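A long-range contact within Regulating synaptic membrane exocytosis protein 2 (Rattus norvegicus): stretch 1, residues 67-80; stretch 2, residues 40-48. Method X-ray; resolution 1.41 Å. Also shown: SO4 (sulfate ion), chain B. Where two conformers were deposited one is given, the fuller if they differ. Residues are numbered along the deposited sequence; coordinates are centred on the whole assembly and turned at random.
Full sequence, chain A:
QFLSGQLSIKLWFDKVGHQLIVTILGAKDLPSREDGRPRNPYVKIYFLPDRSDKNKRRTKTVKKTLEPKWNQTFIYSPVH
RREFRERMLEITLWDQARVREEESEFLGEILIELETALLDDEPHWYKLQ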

# COMPACT_ATOMS: atom_id res chain seq x y z
N GLU A 67 -7.24 -10.99 -7.66
CA GLU A 67 -7.96 -10.44 -6.51
C GLU A 67 -7.26 -10.89 -5.20
O GLU A 67 -7.88 -11.56 -4.38
CB GLU A 67 -9.42 -10.95 -6.55
CG GLU A 67 -10.35 -10.20 -5.64
CD GLU A 67 -11.77 -10.25 -6.16
OE1 GLU A 67 -12.08 -11.27 -6.84
OE2 GLU A 67 -12.54 -9.29 -5.91
N PRO A 68 -6.01 -10.50 -5.01
CA PRO A 68 -5.22 -10.96 -3.85
C PRO A 68 -5.78 -10.41 -2.55
O PRO A 68 -6.24 -9.27 -2.51
CB PRO A 68 -3.84 -10.35 -4.11
CG PRO A 68 -4.15 -9.11 -4.93
CD PRO A 68 -5.21 -9.60 -5.88
N LYS A 69 -5.65 -11.19 -1.50
CA LYS A 69 -6.06 -10.78 -0.15
C LYS A 69 -4.86 -11.03 0.72
O LYS A 69 -4.45 -12.17 0.96
CB LYS A 69 -7.26 -11.59 0.34
CG LYS A 69 -8.41 -11.30 -0.57
CD LYS A 69 -9.55 -12.25 -0.39
CE LYS A 69 -10.72 -11.79 -1.28
NZ LYS A 69 -10.43 -11.93 -2.76
N TRP A 70 -4.25 -9.98 1.19
CA TRP A 70 -3.11 -10.11 2.08
C TRP A 70 -3.47 -9.95 3.54
O TRP A 70 -2.94 -10.67 4.38
CB TRP A 70 -2.04 -9.05 1.74
CG TRP A 70 -1.48 -9.13 0.33
CD1 TRP A 70 -0.49 -9.99 -0.14
CD2 TRP A 70 -1.86 -8.31 -0.76
NE1 TRP A 70 -0.29 -9.73 -1.49
CE2 TRP A 70 -1.08 -8.68 -1.89
CE3 TRP A 70 -2.82 -7.28 -0.91
CZ2 TRP A 70 -1.24 -8.05 -3.13
CZ3 TRP A 70 -2.94 -6.63 -2.14
CH2 TRP A 70 -2.13 -7.01 -3.24
N ASN A 71 -4.31 -8.96 3.84
CA ASN A 71 -4.71 -8.69 5.24
C ASN A 71 -3.54 -8.56 6.20
O ASN A 71 -3.53 -9.19 7.26
CB ASN A 71 -5.73 -9.75 5.72
CG ASN A 71 -6.91 -9.82 4.83
OD1 ASN A 71 -7.46 -8.79 4.51
ND2 ASN A 71 -7.24 -11.03 4.34
N GLN A 72 -2.56 -7.73 5.84
CA GLN A 72 -1.36 -7.53 6.64
C GLN A 72 -1.34 -6.12 7.22
O GLN A 72 -1.67 -5.16 6.50
CB GLN A 72 -0.13 -7.79 5.79
CG GLN A 72 0.09 -9.30 5.54
CD GLN A 72 1.36 -9.58 4.75
OE1 GLN A 72 1.30 -9.99 3.59
NE2 GLN A 72 2.50 -9.41 5.40
N THR A 73 -0.92 -6.01 8.47
CA THR A 73 -0.82 -4.72 9.16
C THR A 73 0.62 -4.41 9.42
O THR A 73 1.37 -5.20 10.04
CB THR A 73 -1.57 -4.79 10.42
OG1 THR A 73 -2.99 -4.90 10.14
CG2 THR A 73 -1.43 -3.49 11.28
N PHE A 74 1.00 -3.26 8.92
CA PHE A 74 2.33 -2.73 9.11
C PHE A 74 2.28 -1.62 10.18
O PHE A 74 1.32 -0.87 10.20
CB PHE A 74 2.88 -2.14 7.83
CG PHE A 74 2.84 -3.06 6.60
CD1 PHE A 74 2.91 -4.46 6.68
CD2 PHE A 74 2.83 -2.48 5.35
CE1 PHE A 74 2.91 -5.22 5.45
CE2 PHE A 74 2.85 -3.24 4.16
CZ PHE A 74 2.90 -4.59 4.26
N ILE A 75 3.33 -1.47 10.95
CA ILE A 75 3.38 -0.47 12.01
C ILE A 75 4.65 0.34 11.81
O ILE A 75 5.76 -0.24 11.79
CB ILE A 75 3.37 -1.07 13.43
CG1 ILE A 75 2.05 -1.84 13.66
CG2 ILE A 75 3.54 0.09 14.43
CD1 ILE A 75 1.72 -2.05 15.10
N TYR A 76 4.48 1.64 11.64
CA TYR A 76 5.61 2.55 11.49
C TYR A 76 5.77 3.24 12.84
O TYR A 76 4.80 3.71 13.43
CB TYR A 76 5.33 3.52 10.33
CG TYR A 76 5.59 2.89 8.97
CD1 TYR A 76 6.86 2.47 8.63
CD2 TYR A 76 4.57 2.77 8.00
CE1 TYR A 76 7.14 1.90 7.37
CE2 TYR A 76 4.82 2.22 6.74
CZ TYR A 76 6.13 1.79 6.42
OH TYR A 76 6.39 1.24 5.17
N SER A 77 6.99 3.30 13.38
CA SER A 77 7.19 4.02 14.62
C SER A 77 8.66 4.36 14.74
O SER A 77 9.47 3.55 14.28
CB SER A 77 6.89 3.07 15.78
OG SER A 77 7.18 3.65 17.07
N PRO A 78 9.02 5.51 15.32
CA PRO A 78 8.13 6.53 15.88
C PRO A 78 7.59 7.42 14.79
O PRO A 78 8.27 7.67 13.77
CB PRO A 78 9.09 7.40 16.70
CG PRO A 78 10.43 7.26 16.00
CD PRO A 78 10.46 5.83 15.52
N VAL A 79 6.35 7.87 14.95
CA VAL A 79 5.72 8.85 14.05
C VAL A 79 5.06 9.95 14.84
O VAL A 79 4.39 9.66 15.85
CB VAL A 79 4.65 8.19 13.10
CG1 VAL A 79 4.04 9.26 12.17
CG2 VAL A 79 5.37 7.13 12.28
N HIS A 80 5.24 11.19 14.39
CA HIS A 80 4.81 12.37 15.09
C HIS A 80 3.88 13.22 14.22
O HIS A 80 4.27 13.50 13.08
CB HIS A 80 6.05 13.17 15.53
CG HIS A 80 6.91 12.44 16.52
ND1 HIS A 80 6.71 12.53 17.87
CD2 HIS A 80 7.93 11.58 16.35
CE1 HIS A 80 7.56 11.74 18.50
NE2 HIS A 80 8.34 11.17 17.60
S SO4 B . 3.62 15.28 17.98
O1 SO4 B . 3.70 16.11 16.75
O2 SO4 B . 2.61 15.82 18.87
O3 SO4 B . 3.28 13.89 17.70
O4 SO4 B . 4.91 15.33 18.69
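Stretch 2 (40-48) NPYVKIYFL

The most unusual feature of this contact is the way Y76 lies on F47. The CB of F47 sits over one face of the Y76 ring, 3.6 Å from the centroid of its six ring atoms CG to CZ and 11° off the ring normal. The closest atoms are Y76 CZ and F47 CB, 3.7 Å apart. The two rings are near parallel, with planes at 26°, but they are slid apart and barely overlap.

Stretch 2 is extended, a strand from P41 to L48. It faces the strand K69 to Y76 of stretch 1. The two run in roughly the same direction, with a signed crossing angle of -32°. Their axes come no closer than 9.0 Å, so side chains fill the space between them. No backbone-to-backbone hydrogen bond joins the two stretches.

P41, V43, I45 and F47 point toward stretch 1, while Y42, K44 and Y46 point away. This is the alternation expected of a strand. At the start, P41 CG packs on P68 CG at 3.6 Å. W70 comes next. Its NE1 gives a weak hydrogen bond to P41 O at 3.3 Å, at the edge of the indole. V43 CG2 lies over one face of the same ring, 3.6 Å from W70 CH2.

I45 meets two aromatic rings. Its CD1 touches the edge of F74, 3.8 Å from F74 CE2. Its CG2 is at the edge of Y76, 3.5 Å from Y76 OH. That hydroxyl is also 3.1 Å from I45 O, but the angle is too poor for a hydrogen bond; Y76 OH is bonded elsewhere in the structure.

Beyond the strand of stretch 1, V79 CG2 packs on F47 CE2 at 3.7 Å. The contact is thus largely apolar and buries 509 Å², both sides summed.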

# COMPACT_ATOMS: atom_id res chain seq x y z
N ASN A 40 1.14 -12.74 -9.77
CA ASN A 40 1.64 -13.12 -8.46
C ASN A 40 1.92 -11.85 -7.71
O ASN A 40 3.06 -11.36 -7.69
CB ASN A 40 2.95 -13.93 -8.54
CG ASN A 40 2.80 -15.18 -9.36
OD1 ASN A 40 1.81 -15.95 -9.26
ND2 ASN A 40 3.82 -15.42 -10.21
N PRO A 41 0.87 -11.23 -7.18
CA PRO A 41 1.04 -9.84 -6.68
C PRO A 41 1.57 -9.69 -5.25
O PRO A 41 1.23 -10.49 -4.35
CB PRO A 41 -0.37 -9.24 -6.86
CG PRO A 41 -1.29 -10.44 -6.69
CD PRO A 41 -0.53 -11.67 -7.14
N TYR A 42 2.35 -8.62 -5.06
CA TYR A 42 2.73 -8.15 -3.72
C TYR A 42 2.71 -6.66 -3.72
O TYR A 42 2.84 -6.03 -4.74
CB TYR A 42 4.06 -8.73 -3.22
CG TYR A 42 5.26 -8.22 -3.99
CD1 TYR A 42 5.97 -7.07 -3.53
CD2 TYR A 42 5.78 -8.95 -5.07
CE1 TYR A 42 7.11 -6.62 -4.19
CE2 TYR A 42 6.91 -8.47 -5.76
CZ TYR A 42 7.57 -7.34 -5.26
OH TYR A 42 8.73 -6.91 -5.90
N VAL A 43 2.62 -6.12 -2.50
CA VAL A 43 2.68 -4.68 -2.28
C VAL A 43 3.91 -4.32 -1.48
O VAL A 43 4.25 -5.02 -0.55
CB VAL A 43 1.43 -4.21 -1.50
CG1 VAL A 43 1.51 -2.72 -1.18
CG2 VAL A 43 0.18 -4.38 -2.36
N LYS A 44 4.59 -3.26 -1.90
CA LYS A 44 5.72 -2.65 -1.18
C LYS A 44 5.31 -1.28 -0.71
O LYS A 44 4.61 -0.54 -1.44
CB LYS A 44 6.91 -2.53 -2.13
CG LYS A 44 8.15 -2.00 -1.46
CD LYS A 44 9.40 -2.26 -2.35
CE LYS A 44 9.32 -1.48 -3.67
NZ LYS A 44 10.53 -1.73 -4.53
N ILE A 45 5.69 -0.97 0.53
CA ILE A 45 5.41 0.36 1.06
C ILE A 45 6.67 0.98 1.59
O ILE A 45 7.40 0.33 2.37
CB ILE A 45 4.34 0.35 2.11
CG1 ILE A 45 3.07 -0.31 1.55
CG2 ILE A 45 4.05 1.79 2.57
CD1 ILE A 45 1.67 -0.18 2.33
N TYR A 46 6.95 2.20 1.19
CA TYR A 46 7.97 3.06 1.82
C TYR A 46 7.28 4.22 2.46
O TYR A 46 6.41 4.92 1.90
CB TYR A 46 8.97 3.61 0.82
CG TYR A 46 10.10 2.71 0.46
CD1 TYR A 46 11.14 2.52 1.34
CD2 TYR A 46 10.16 2.06 -0.78
CE1 TYR A 46 12.21 1.72 1.01
CE2 TYR A 46 11.25 1.24 -1.10
CZ TYR A 46 12.24 1.09 -0.20
OH TYR A 46 13.33 0.28 -0.55
N PHE A 47 7.64 4.47 3.72
CA PHE A 47 7.24 5.66 4.45
C PHE A 47 8.37 6.64 4.27
O PHE A 47 9.45 6.45 4.86
CB PHE A 47 7.06 5.30 5.95
CG PHE A 47 6.54 6.38 6.76
CD1 PHE A 47 5.41 7.11 6.36
CD2 PHE A 47 7.15 6.66 8.00
CE1 PHE A 47 4.88 8.07 7.13
CE2 PHE A 47 6.62 7.66 8.83
CZ PHE A 47 5.47 8.36 8.37
N LEU A 48 8.13 7.62 3.45
CA LEU A 48 9.22 8.57 3.03
C LEU A 48 9.10 9.89 3.74
O LEU A 48 8.03 10.26 4.19
CB LEU A 48 9.13 8.80 1.54
CG LEU A 48 9.32 7.53 0.72
CD1 LEU A 48 9.07 7.83 -0.73
CD2 LEU A 48 10.74 6.94 0.92